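Local coordinates for guanine nucleotide exchange factor SRM1 (Saccharomyces cerevisiae, PDB 3OF7), which promotes the exchange of GDP for GTP on the GTPases Gsp1 and Gsp2, binds chromatin, and controls RNA metabolism and nuclear transport, at residues 157-162 against 173-178; 211-216 against 265-270; 182-187 against 226-231; 99-104 against 134-139; 72-77 against 441-446. All coordinates share one frame; numbering follows the deposited sequence.

Contact 1: residues 157-162 against 173-178; sequences DNMSCA and GTFRCN
Met-159 lies alongside the ring of Phe-175, the two side chains pointing the same way. The methionine chain is bent at both chi2 (79°) and chi3 (67°), which turns SD and then CE back instead of letting them run straight on. Its CG makes the closest approach, 3.3 Å from CE2 of Phe-175. SD meets the same ring obliquely, 5.1 Å from the ring centroid, a Met-aromatic contact; CE touches CZ. From the next blade, Trp-228 adds an edge-to-face contact to Phe-175, so this ring is packed by both methionine and indole.

On the backbone, Met-159 and Gly-173 form an antiparallel, non-hydrogen-bonded pair in the hairpin of strands 159-164 and 169-177, part of one blade of the RCC1 beta-propeller. Their CA atoms are 4.2 Å apart, and a CB on Gly-173 would run into Asn-158 O and Met-159 CA. Next along, Thr-174 N donates to Asn-158 O at 2.9 Å, coming from above the carbonyl plane. A water accepts a hydrogen bond from Asn-158 N and donates one to Thr-174 O, with 2.8 Å between the water and that oxygen.

Asn-158 and Arg-176 cross at about a right angle, amide and guanidinium planes turned 67° apart, with CD of Arg-176 3.9 Å from the asparagine CG. The hydroxyl of Thr-174 looks elsewhere, to Lys-190 O.

Methionine and ring thus meet without hydrogen bonds between them, while one direct bond and one water tie the backbones, consistent with apolar packing on one side and paired polar groups on the other.

Contact 2: residues 211-216 against 265-270; sequences PGKDHI and GENHCF
The backbones meet at Lys-213 and Glu-266, whose CA atoms are 4.3 Å apart, and Lys-213 N donates to Glu-266 O at 2.9 Å, in the carbonyl plane and on a lone pair. Beside this bond the CB atoms of the two residues touch, and the side chains then cross obliquely. Their charged ends stay beyond salt-bridge range: in the lysine conformer described here, one of two, NZ is 4.2 Å from OE1 of Glu-266. A water closes that gap, accepting from NZ and donating to OE1 at 2.7 Å. Each charge also has a firmer partner elsewhere, Asp-157 in a salt bridge for Lys-213 and the Ser-386 hydroxyl for OE2 of Glu-266.

The same turn occurs twice here, once in each of two successive propeller blades, where it joins the first two strands of the blade. Gly-212 N bonds to His-215 O, and Gly-265 N to His-268 O in the same way. In both, the histidine leans over its own turn closely enough that a CB on the glycine would strike NE2, which probably accounts for the Gly-x-x-His pattern.

His-215 reaches across to the other turn with CG between the backbone N and the carbonyl carbon (chi1 70°). Glu-266 O sits at the edge of its ring, near the plane and 3.2 Å from NE2. Farther round the imidazole, SG of Cys-269 comes within 3.4 Å of CE1, approaching the ring obliquely, 56° off its normal. Gly-212 CA lies 3.2 Å from Gly-265 O in a bent CA-H...O contact.

Contact 3: residues 182-187 against 226-231; sequences LGFYQD and FAWGNG
From its CB, Trp-228 sends an indole to Phe-184 and Tyr-185, with CG anti to the backbone N (chi1 179°). NE1 is the first atom to find a partner: it donates to Phe-184 O at 3.1 Å, a weak bond with an N-H...O angle of only 122°. Leu-249 O takes a second weak bond from the same N-H, which thus has two weak bonds, one to each carbonyl. CE2 and CZ2 also lie close to the first of these oxygens, CZ2 at 3.2 Å from Phe-184 O.

CZ2 is also where both aromatic neighbours converge. It stands over the centre of the Phe-184 ring, 4.1 Å above its plane, and lies at the edge of the Tyr-185 ring, 3.8 Å from CD2. At the far tip, CH2 touches CZ and CE1 of Phe-184. The result is an edge-to-face (T-shaped) pair, the six-membered ring of Trp-228 supplying the edge, its plane at 62° to the ring of Phe-184.

This joins adjacent blades of the propeller: strand 225-229 belongs to one, while 182-187 leaves the strand 180-183 of the blade before. At that strand Leu-182 and Gly-183 both face Phe-175 in a classic beta bulge.

An alanine at Trp-228 would probably leave the face of Phe-184 without its cover and the Phe-184 carbonyl without this weak donor, opening a gap between the blades.

Away from the rings, Leu-182 sets CD2 3.7 Å from CA of Asn-230. The amide of Asn-230 is held by others, ND2 by Gln-232 and OD1 by Arg-245.

Contact 4: residues 99-104 against 134-139; sequences LGRDTS and AKIPRE
Arg-101 lays its guanidinium flat over the methyl of Ala-134, whose CB stands 3.8 Å above the plane and over its centre. The partner strand, 134-135, is an edge strand, the fourth, of a four-stranded propeller blade, and residues 99-104 belong to the long loop that leaves strand 88-92 and eventually returns to it. No direct hydrogen bond crosses between the two segments. Ile-136 makes the other half of the contact: CD1 presses on Leu-99 O at 3.3 Å, and CG2 reaches Gly-100 O. Gly-100 has a positive phi of 65°, and a CB there would be tight against Ile-136 CD1.

Farther out, NH2 of Arg-101 donates to both Ser-90 O and Leu-129 O, tying strand 88-92 to helix 128-131 while the chain stays extended from CG to NE. An alanine in place of Arg-101 would probably leave those two carbonyls without this donor and uncover the Ala-134 methyl.

The loop backbone is set in turn by Asn-94, which bonds to Leu-99 N and Arg-101 O. Beyond it, Asp-102 forms an Asx turn: its OD2 accepts from Ser-104 N at 3.0 Å, above the carboxylate plane, and from Ser-104 OG at 2.6 Å on the syn lone pair.

Contact 5: residues 72-77 against 441-446; sequences FAVGGM and GQFSVS
The Phe-72 ring carries Val-445 CG1 on one face, 3.7 Å above the plane and offset toward the rim, in a CH-pi contact. Its outer atoms CE1 and CZ touch Val-445 O as well, and Ser-446 is met obliquely. A chi1 of 58° directs CG of Phe-72 toward strand 443-446, and phenylalanine and valine run past one another in opposing senses. The Phe-443 ring is turned differently: Gly-76 O lies in the plane at its edge, 3.5 Å from CE1. Val-74 comes to that ring obliquely, CG1 3.4 Å from CZ, and its other methyl, CG2, rests 3.8 Å from CB of Val-445. The four apolar side chains thus interleave between the strands, Val-74 meeting both Phe-443 and Val-445.

Strands 72-74 and 443-446 run antiparallel, their directions 169° apart, but their axes come no nearer than 8.3 Å. Side chains therefore fill the interval along their length, and direct backbone contact is confined to one end. There Gly-441 N donates to Gly-76 O at 3.0 Å, in the carbonyl plane and on a lone pair. A water also donates to this oxygen, at 2.7 Å, and accepts a weak bond from Gln-442 N. Gly-441 packs so closely that a CB would be tight against Gly-76 O.

Strand 443-450 pairs with 30-34 from the start of the domain, the velcro-like closure of a circular fold. This contact packs that closing blade against the next one, as in the seven-bladed RCC1 propeller.

How the contacts relate
Contacts 1, 2 and 3 form one continuous patch across three successive blades. Phe-175 O probably accepts from Leu-182 N at 2.8 Å, joining contacts 1 and 3, and Asp-214 O probably accepts from Asn-230 N at 2.7 Å, joining 2 and 3. Between contacts 1 and 2, Arg-176 N meets Asp-214 OD1 at 2.9 Å. Contact 5, centred about 8 Å from the chain's centre, reaches contact 1 where Asp-157 OD1 packs on Gly-76 CA; contacts 5 and 2 have centres about 14 Å apart. Contact 4 lies outermost, about 22 Å from the chain's centre, on the same blade sheet as 72-77.

Contact 1: residues 157-162 against 173-178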
# COMPACT_ATOMS: atom_id res chain seq x y z
N ASP A 157 1.81 -5.39 7.88
CA ASP A 157 0.84 -5.74 8.91
C ASP A 157 1.38 -5.39 10.30
O ASP A 157 0.66 -4.81 11.12
CB ASP A 157 0.48 -7.23 8.86
CG ASP A 157 -0.66 -7.53 7.91
OD1 ASP A 157 -0.91 -6.75 6.95
OD2 ASP A 157 -1.30 -8.58 8.10
N ASN A 158 2.66 -5.68 10.53
CA ASN A 158 3.26 -5.67 11.87
C ASN A 158 4.59 -4.88 11.98
O ASN A 158 5.16 -4.78 13.08
CB ASN A 158 3.50 -7.13 12.32
CG ASN A 158 2.24 -7.99 12.24
OD1 ASN A 158 2.13 -8.91 11.40
ND2 ASN A 158 1.28 -7.70 13.10
N MET A 159 5.08 -4.35 10.87
CA MET A 159 6.33 -3.56 10.88
C MET A 159 6.19 -2.20 10.22
O MET A 159 5.27 -1.95 9.44
CB MET A 159 7.58 -4.35 10.41
CG MET A 159 7.85 -4.48 8.92
SD MET A 159 8.62 -3.16 7.92
CE MET A 159 10.31 -3.00 8.52
N SER A 160 7.11 -1.32 10.56
CA SER A 160 7.08 0.05 10.11
C SER A 160 8.47 0.44 9.65
O SER A 160 9.47 -0.08 10.16
CB SER A 160 6.66 0.95 11.26
OG SER A 160 5.31 0.71 11.62
N CYS A 161 8.53 1.33 8.67
CA CYS A 161 9.79 1.73 8.07
C CYS A 161 9.75 3.19 7.65
O CYS A 161 8.74 3.67 7.13
CB CYS A 161 10.13 0.84 6.88
SG CYS A 161 11.80 1.08 6.24
N ALA A 162 10.85 3.90 7.90
CA ALA A 162 11.01 5.27 7.43
C ALA A 162 12.30 5.39 6.65
O ALA A 162 13.38 5.01 7.16
CB ALA A 162 11.00 6.26 8.60
N GLY A 173 8.81 -2.77 14.91
CA GLY A 173 7.73 -3.76 14.88
C GLY A 173 8.31 -5.15 14.76
O GLY A 173 9.32 -5.47 15.41
N THR A 174 7.69 -5.99 13.92
CA THR A 174 8.15 -7.37 13.72
C THR A 174 7.59 -7.94 12.42
O THR A 174 6.74 -7.30 11.79
CB THR A 174 7.78 -8.29 14.92
OG1 THR A 174 8.56 -9.49 14.87
CG2 THR A 174 6.28 -8.67 14.89
N PHE A 175 8.07 -9.11 12.02
CA PHE A 175 7.43 -9.88 10.96
C PHE A 175 6.78 -11.13 11.54
O PHE A 175 7.42 -11.89 12.28
CB PHE A 175 8.42 -10.28 9.86
CG PHE A 175 9.19 -9.13 9.29
CD1 PHE A 175 10.51 -8.92 9.67
CD2 PHE A 175 8.60 -8.26 8.38
CE1 PHE A 175 11.25 -7.84 9.14
CE2 PHE A 175 9.32 -7.18 7.85
CZ PHE A 175 10.66 -6.97 8.23
N ARG A 176 5.52 -11.33 11.19
CA ARG A 176 4.85 -12.58 11.47
C ARG A 176 5.00 -13.55 10.30
O ARG A 176 5.52 -13.20 9.24
CB ARG A 176 3.37 -12.35 11.78
CG ARG A 176 3.11 -11.75 13.16
CD ARG A 176 1.61 -11.62 13.40
NE ARG A 176 1.32 -10.88 14.62
CZ ARG A 176 1.23 -11.43 15.83
NH1 ARG A 176 1.39 -12.74 16.00
NH2 ARG A 176 0.97 -10.66 16.88
N CYS A 177 4.56 -14.78 10.53
CA CYS A 177 4.50 -15.80 9.51
C CYS A 177 3.20 -16.58 9.75
O CYS A 177 2.41 -16.22 10.63
CB CYS A 177 5.72 -16.72 9.63
SG CYS A 177 5.87 -17.47 11.26
N ASN A 178 2.99 -17.64 8.97
CA ASN A 178 1.72 -18.39 9.03
C ASN A 178 1.28 -18.80 10.44
O ASN A 178 0.08 -18.85 10.72
CB ASN A 178 1.80 -19.64 8.13
CG ASN A 178 1.99 -19.30 6.65
OD1 ASN A 178 1.80 -18.16 6.23
ND2 ASN A 178 2.36 -20.30 5.85
O HOH W 1 5.25 -7.24 9.43

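Contact 2: residues 211-216 against 265-270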
# COMPACT_ATOMS: atom_id res chain seq x y z
N PRO A 211 6.16 -2.10 0.97
CA PRO A 211 5.74 -3.01 2.04
C PRO A 211 4.76 -4.08 1.58
O PRO A 211 3.87 -3.82 0.77
CB PRO A 211 5.05 -2.08 3.04
CG PRO A 211 4.54 -0.94 2.21
CD PRO A 211 5.53 -0.77 1.09
N GLY A 212 4.93 -5.29 2.10
CA GLY A 212 3.93 -6.34 1.90
C GLY A 212 3.16 -6.57 3.18
O GLY A 212 2.96 -5.65 3.97
N LYS A 213 2.76 -7.82 3.40
CA LYS A 213 2.08 -8.21 4.64
C LYS A 213 3.09 -8.45 5.76
O LYS A 213 2.97 -7.88 6.84
CB LYS A 213 1.23 -9.46 4.42
CG LYS A 213 0.57 -10.00 5.68
CD LYS A 213 -0.06 -11.37 5.42
CE LYS A 213 -0.73 -11.91 6.67
NZ LYS A 213 -2.00 -11.20 7.00
N ASP A 214 4.07 -9.30 5.50
CA ASP A 214 5.12 -9.59 6.49
C ASP A 214 6.51 -9.66 5.86
O ASP A 214 7.36 -10.47 6.25
CB ASP A 214 4.78 -10.87 7.29
CG ASP A 214 3.77 -10.61 8.40
OD1 ASP A 214 4.05 -9.78 9.30
OD2 ASP A 214 2.70 -11.27 8.39
N HIS A 215 6.71 -8.79 4.88
CA HIS A 215 8.01 -8.56 4.27
C HIS A 215 8.01 -7.14 3.74
O HIS A 215 6.95 -6.53 3.57
CB HIS A 215 8.23 -9.53 3.10
CG HIS A 215 7.36 -9.23 1.92
ND1 HIS A 215 7.78 -8.45 0.86
CD2 HIS A 215 6.08 -9.57 1.65
CE1 HIS A 215 6.80 -8.34 -0.01
NE2 HIS A 215 5.76 -9.02 0.44
N ILE A 216 9.20 -6.63 3.46
CA ILE A 216 9.34 -5.33 2.84
C ILE A 216 10.46 -5.41 1.80
O ILE A 216 11.46 -6.13 1.99
CB ILE A 216 9.57 -4.21 3.92
CG1 ILE A 216 9.70 -2.82 3.28
CG2 ILE A 216 10.76 -4.56 4.84
CD1 ILE A 216 9.68 -1.67 4.29
N GLY A 265 2.29 -6.51 -3.22
CA GLY A 265 1.07 -6.96 -2.57
C GLY A 265 1.43 -7.62 -1.24
O GLY A 265 2.55 -7.43 -0.74
N GLU A 266 0.50 -8.38 -0.67
CA GLU A 266 0.75 -8.98 0.63
C GLU A 266 1.90 -10.00 0.59
O GLU A 266 2.85 -9.91 1.37
CB GLU A 266 -0.53 -9.59 1.21
CG GLU A 266 -1.54 -8.52 1.59
CD GLU A 266 -2.65 -9.00 2.50
OE1 GLU A 266 -2.64 -10.17 2.94
OE2 GLU A 266 -3.54 -8.17 2.79
N ASN A 267 1.80 -10.94 -0.35
CA ASN A 267 2.78 -12.03 -0.48
C ASN A 267 3.30 -12.19 -1.91
O ASN A 267 3.88 -13.22 -2.26
CB ASN A 267 2.15 -13.34 0.01
CG ASN A 267 1.76 -13.29 1.47
OD1 ASN A 267 2.56 -12.89 2.33
ND2 ASN A 267 0.52 -13.68 1.77
N HIS A 268 3.08 -11.16 -2.73
CA HIS A 268 3.62 -11.13 -4.09
C HIS A 268 4.14 -9.74 -4.39
O HIS A 268 3.76 -8.77 -3.70
CB HIS A 268 2.59 -11.58 -5.13
CG HIS A 268 1.38 -10.70 -5.21
ND1 HIS A 268 1.07 -9.96 -6.33
CD2 HIS A 268 0.39 -10.45 -4.32
CE1 HIS A 268 -0.05 -9.29 -6.12
NE2 HIS A 268 -0.48 -9.57 -4.91
N CYS A 269 4.99 -9.62 -5.40
CA CYS A 269 5.79 -8.42 -5.58
C CYS A 269 5.94 -8.06 -7.05
O CYS A 269 5.79 -8.91 -7.93
CB CYS A 269 7.18 -8.62 -4.97
SG CYS A 269 7.17 -9.22 -3.28
N PHE A 270 6.27 -6.80 -7.30
CA PHE A 270 6.47 -6.28 -8.65
C PHE A 270 7.74 -5.47 -8.74
O PHE A 270 8.11 -4.76 -7.79
CB PHE A 270 5.29 -5.41 -9.07
CG PHE A 270 4.03 -6.17 -9.26
CD1 PHE A 270 3.73 -6.75 -10.48
CD2 PHE A 270 3.14 -6.34 -8.19
CE1 PHE A 270 2.57 -7.48 -10.66
CE2 PHE A 270 1.97 -7.06 -8.36
CZ PHE A 270 1.68 -7.63 -9.59
O HOH W 2 -4.29 -10.59 5.05

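Contact 3: residues 182-187 against 226-231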
# COMPACT_ATOMS: atom_id res chain seq x y z
N LEU A 182 7.67 -14.44 13.52
CA LEU A 182 8.96 -14.88 13.00
C LEU A 182 10.05 -14.14 13.78
O LEU A 182 10.87 -14.77 14.46
CB LEU A 182 9.10 -14.65 11.49
CG LEU A 182 10.42 -15.06 10.80
CD1 LEU A 182 10.82 -16.49 11.17
CD2 LEU A 182 10.33 -14.91 9.27
N GLY A 183 10.02 -12.81 13.70
CA GLY A 183 11.01 -11.97 14.37
C GLY A 183 11.24 -10.69 13.60
O GLY A 183 10.57 -10.42 12.59
N PHE A 184 12.20 -9.89 14.05
CA PHE A 184 12.46 -8.60 13.43
C PHE A 184 13.80 -8.59 12.70
O PHE A 184 13.85 -8.37 11.49
CB PHE A 184 12.36 -7.49 14.48
CG PHE A 184 12.72 -6.11 13.95
CD1 PHE A 184 11.82 -5.40 13.16
CD2 PHE A 184 13.94 -5.52 14.29
CE1 PHE A 184 12.14 -4.11 12.68
CE2 PHE A 184 14.27 -4.25 13.82
CZ PHE A 184 13.37 -3.54 13.02
N TYR A 185 14.89 -8.83 13.43
CA TYR A 185 16.22 -8.80 12.81
C TYR A 185 17.06 -10.02 13.21
O TYR A 185 17.36 -10.20 14.39
CB TYR A 185 16.95 -7.50 13.16
CG TYR A 185 18.13 -7.21 12.26
CD1 TYR A 185 19.42 -7.55 12.65
CD2 TYR A 185 17.96 -6.58 11.02
CE1 TYR A 185 20.52 -7.29 11.84
CE2 TYR A 185 19.05 -6.30 10.20
CZ TYR A 185 20.33 -6.66 10.62
OH TYR A 185 21.43 -6.40 9.83
N GLN A 186 17.40 -10.84 12.22
CA GLN A 186 18.14 -12.08 12.43
C GLN A 186 17.62 -12.83 13.66
O GLN A 186 16.40 -12.97 13.84
CB GLN A 186 19.65 -11.78 12.48
CG GLN A 186 20.16 -11.15 11.19
CD GLN A 186 21.61 -10.72 11.24
OE1 GLN A 186 22.16 -10.42 12.30
NE2 GLN A 186 22.25 -10.69 10.08
N ASP A 187 18.53 -13.33 14.49
CA ASP A 187 18.14 -13.97 15.75
C ASP A 187 18.45 -13.04 16.91
O ASP A 187 18.59 -13.47 18.07
CB ASP A 187 18.86 -15.32 15.91
CG ASP A 187 18.04 -16.33 16.69
OD1 ASP A 187 17.05 -15.94 17.34
N PHE A 226 16.21 -5.38 -2.63
CA PHE A 226 16.48 -6.14 -1.42
C PHE A 226 15.16 -6.52 -0.79
O PHE A 226 14.19 -5.76 -0.87
CB PHE A 226 17.29 -5.30 -0.43
CG PHE A 226 18.59 -4.82 -0.99
CD1 PHE A 226 18.63 -3.70 -1.81
CD2 PHE A 226 19.76 -5.52 -0.74
CE1 PHE A 226 19.85 -3.26 -2.35
CE2 PHE A 226 20.98 -5.09 -1.28
CZ PHE A 226 21.02 -3.96 -2.08
N ALA A 227 15.12 -7.68 -0.15
CA ALA A 227 13.91 -8.12 0.53
C ALA A 227 14.24 -8.53 1.96
O ALA A 227 15.36 -8.97 2.26
CB ALA A 227 13.26 -9.25 -0.24
N TRP A 228 13.26 -8.36 2.85
CA TRP A 228 13.43 -8.60 4.28
C TRP A 228 12.09 -9.02 4.90
O TRP A 228 11.07 -8.36 4.69
CB TRP A 228 13.95 -7.32 4.95
CG TRP A 228 14.19 -7.33 6.45
CD1 TRP A 228 14.54 -8.39 7.25
CD2 TRP A 228 14.16 -6.18 7.31
NE1 TRP A 228 14.70 -7.97 8.55
CE2 TRP A 228 14.47 -6.62 8.62
CE3 TRP A 228 13.89 -4.82 7.10
CZ2 TRP A 228 14.52 -5.75 9.71
CZ3 TRP A 228 13.94 -3.95 8.19
CH2 TRP A 228 14.24 -4.42 9.48
N GLY A 229 12.11 -10.13 5.64
CA GLY A 229 10.93 -10.56 6.41
C GLY A 229 10.59 -12.02 6.18
O GLY A 229 11.47 -12.84 5.89
N ASN A 230 9.31 -12.35 6.32
CA ASN A 230 8.85 -13.71 6.05
C ASN A 230 9.05 -14.09 4.59
O ASN A 230 8.96 -13.24 3.70
CB ASN A 230 7.38 -13.88 6.46
CG ASN A 230 6.95 -15.35 6.49
OD1 ASN A 230 7.72 -16.22 6.90
ND2 ASN A 230 5.72 -15.62 6.07
N GLY A 231 9.34 -15.37 4.34
CA GLY A 231 9.64 -15.83 2.99
C GLY A 231 8.92 -17.09 2.56
O GLY A 231 9.29 -17.71 1.56

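Contact 4: residues 99-104 against 134-139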
# COMPACT_ATOMS: atom_id res chain seq x y z
N LEU A 99 3.63 0.74 16.20
CA LEU A 99 3.42 2.19 16.31
C LEU A 99 4.69 2.96 16.66
O LEU A 99 4.76 4.18 16.48
CB LEU A 99 2.30 2.53 17.30
CG LEU A 99 0.92 1.88 17.11
CD1 LEU A 99 -0.08 2.54 18.05
CD2 LEU A 99 0.45 1.98 15.65
N GLY A 100 5.69 2.24 17.17
CA GLY A 100 6.99 2.84 17.51
C GLY A 100 6.94 3.86 18.62
O GLY A 100 7.77 4.78 18.68
N ARG A 101 5.96 3.71 19.51
CA ARG A 101 5.75 4.65 20.62
C ARG A 101 5.02 3.97 21.77
O ARG A 101 4.31 2.98 21.58
CB ARG A 101 5.00 5.90 20.15
CG ARG A 101 3.60 5.65 19.59
CD ARG A 101 2.96 6.94 19.09
NE ARG A 101 1.64 6.72 18.50
CZ ARG A 101 0.50 6.66 19.18
NH1 ARG A 101 0.50 6.82 20.51
NH2 ARG A 101 -0.65 6.45 18.55
N ASP A 102 5.22 4.50 22.98
CA ASP A 102 4.64 3.92 24.19
C ASP A 102 3.13 4.14 24.25
O ASP A 102 2.67 5.28 24.27
CB ASP A 102 5.32 4.52 25.43
CG ASP A 102 4.94 3.82 26.72
OD1 ASP A 102 5.35 4.30 27.79
OD2 ASP A 102 4.24 2.78 26.67
N THR A 103 2.37 3.05 24.26
CA THR A 103 0.91 3.12 24.38
C THR A 103 0.40 2.33 25.59
O THR A 103 -0.79 2.00 25.67
CB THR A 103 0.17 2.62 23.10
OG1 THR A 103 0.58 1.28 22.78
CG2 THR A 103 0.45 3.53 21.91
N SER A 104 1.29 2.05 26.54
CA SER A 104 0.96 1.24 27.72
C SER A 104 0.16 2.03 28.75
O SER A 104 -0.01 3.25 28.63
CB SER A 104 2.22 0.66 28.36
OG SER A 104 3.11 1.68 28.78
N ALA A 134 -0.81 10.06 17.18
CA ALA A 134 0.13 10.87 17.95
C ALA A 134 1.52 10.72 17.38
O ALA A 134 1.81 9.75 16.66
CB ALA A 134 0.10 10.46 19.44
N LYS A 135 2.40 11.67 17.70
CA LYS A 135 3.75 11.68 17.17
C LYS A 135 4.67 10.72 17.90
O LYS A 135 4.62 10.63 19.13
CB LYS A 135 4.35 13.09 17.22
CG LYS A 135 3.78 14.05 16.17
CD LYS A 135 4.37 15.45 16.29
CE LYS A 135 3.69 16.26 17.40
NZ LYS A 135 4.25 17.64 17.53
N ILE A 136 5.49 10.01 17.13
CA ILE A 136 6.65 9.30 17.67
C ILE A 136 7.64 10.38 18.13
O ILE A 136 7.87 11.36 17.39
CB ILE A 136 7.29 8.38 16.60
CG1 ILE A 136 6.32 7.26 16.20
CG2 ILE A 136 8.62 7.78 17.10
CD1 ILE A 136 6.83 6.37 15.07
N PRO A 137 8.19 10.24 19.34
CA PRO A 137 9.16 11.23 19.81
C PRO A 137 10.26 11.50 18.79
O PRO A 137 10.82 10.57 18.21
CB PRO A 137 9.73 10.59 21.09
CG PRO A 137 8.58 9.81 21.61
CD PRO A 137 7.88 9.25 20.39
N ARG A 138 10.56 12.78 18.58
CA ARG A 138 11.52 13.19 17.58
C ARG A 138 12.92 12.61 17.82
O ARG A 138 13.66 12.33 16.87
CB ARG A 138 11.58 14.72 17.53
CG ARG A 138 12.00 15.25 16.21
CD ARG A 138 11.74 16.74 16.10
NE ARG A 138 12.39 17.25 14.90
CZ ARG A 138 11.83 17.28 13.70
NH1 ARG A 138 10.59 16.84 13.52
NH2 ARG A 138 12.52 17.75 12.67
N GLU A 139 13.25 12.41 19.09
CA GLU A 139 14.55 11.88 19.49
C GLU A 139 14.74 10.45 19.02
O GLU A 139 15.87 10.00 18.86
CB GLU A 139 14.73 11.94 21.02
CG GLU A 139 14.27 13.24 21.66
CD GLU A 139 12.81 13.19 22.09
OE1 GLU A 139 12.49 12.42 23.02
OE2 GLU A 139 12.00 13.94 21.51

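Contact 5: residues 72-77 against 441-446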
# COMPACT_ATOMS: atom_id res chain seq x y z
N PHE A 72 1.21 9.70 4.05
CA PHE A 72 0.88 8.60 4.96
C PHE A 72 1.08 7.26 4.29
O PHE A 72 1.09 7.16 3.06
CB PHE A 72 -0.53 8.75 5.57
CG PHE A 72 -1.64 8.82 4.55
CD1 PHE A 72 -2.15 7.65 3.98
CD2 PHE A 72 -2.16 10.05 4.15
CE1 PHE A 72 -3.18 7.70 3.03
CE2 PHE A 72 -3.20 10.11 3.20
CZ PHE A 72 -3.70 8.93 2.64
N ALA A 73 1.27 6.22 5.10
CA ALA A 73 1.51 4.87 4.60
C ALA A 73 0.63 3.96 5.43
O ALA A 73 0.75 3.92 6.65
CB ALA A 73 2.99 4.47 4.75
N VAL A 74 -0.28 3.27 4.75
CA VAL A 74 -1.28 2.44 5.44
C VAL A 74 -0.82 0.98 5.40
O VAL A 74 -0.59 0.43 4.33
CB VAL A 74 -2.67 2.57 4.79
CG1 VAL A 74 -3.71 1.74 5.56
CG2 VAL A 74 -3.11 4.04 4.72
N GLY A 75 -0.68 0.38 6.57
CA GLY A 75 -0.36 -1.05 6.68
C GLY A 75 -1.61 -1.87 6.99
O GLY A 75 -2.73 -1.36 6.93
N GLY A 76 -1.42 -3.14 7.33
CA GLY A 76 -2.54 -4.04 7.57
C GLY A 76 -3.42 -3.60 8.72
O GLY A 76 -4.64 -3.55 8.57
N MET A 77 -2.79 -3.27 9.86
CA MET A 77 -3.50 -2.94 11.09
C MET A 77 -2.99 -1.64 11.73
O MET A 77 -3.36 -1.31 12.86
CB MET A 77 -3.41 -4.11 12.09
CG MET A 77 -4.13 -5.39 11.65
SD MET A 77 -3.90 -6.79 12.78
N GLY A 441 -6.11 -3.74 5.96
CA GLY A 441 -6.87 -4.99 5.97
C GLY A 441 -8.38 -4.76 5.87
O GLY A 441 -9.06 -5.43 5.08
N GLN A 442 -8.88 -3.83 6.67
CA GLN A 442 -10.32 -3.62 6.82
C GLN A 442 -10.73 -2.14 6.78
O GLN A 442 -11.84 -1.79 7.21
CB GLN A 442 -10.82 -4.24 8.14
CG GLN A 442 -10.53 -5.73 8.31
CD GLN A 442 -11.24 -6.35 9.52
OE1 GLN A 442 -11.77 -5.64 10.37
NE2 GLN A 442 -11.24 -7.67 9.58
N PHE A 443 -9.87 -1.29 6.25
CA PHE A 443 -10.08 0.16 6.34
C PHE A 443 -9.30 0.88 5.26
O PHE A 443 -8.42 0.30 4.62
CB PHE A 443 -9.67 0.67 7.74
CG PHE A 443 -8.17 0.72 7.97
CD1 PHE A 443 -7.43 -0.44 8.14
CD2 PHE A 443 -7.50 1.96 8.02
CE1 PHE A 443 -6.04 -0.40 8.36
CE2 PHE A 443 -6.12 2.02 8.23
CZ PHE A 443 -5.38 0.85 8.40
N SER A 444 -9.61 2.16 5.06
CA SER A 444 -8.94 3.00 4.08
C SER A 444 -8.68 4.40 4.65
O SER A 444 -9.32 4.82 5.62
CB SER A 444 -9.78 3.11 2.81
OG SER A 444 -10.19 1.83 2.35
N VAL A 445 -7.71 5.10 4.06
CA VAL A 445 -7.34 6.45 4.48
C VAL A 445 -7.14 7.28 3.22
O VAL A 445 -6.61 6.78 2.23
CB VAL A 445 -6.03 6.47 5.32
CG1 VAL A 445 -5.66 7.90 5.74
CG2 VAL A 445 -6.14 5.56 6.54
N SER A 446 -7.58 8.54 3.26
CA SER A 446 -7.31 9.46 2.16
C SER A 446 -6.83 10.82 2.68
O SER A 446 -6.98 11.16 3.86
CB SER A 446 -8.54 9.64 1.26
OG SER A 446 -9.57 10.30 1.97
O HOH W 3 -7.25 -3.89 9.28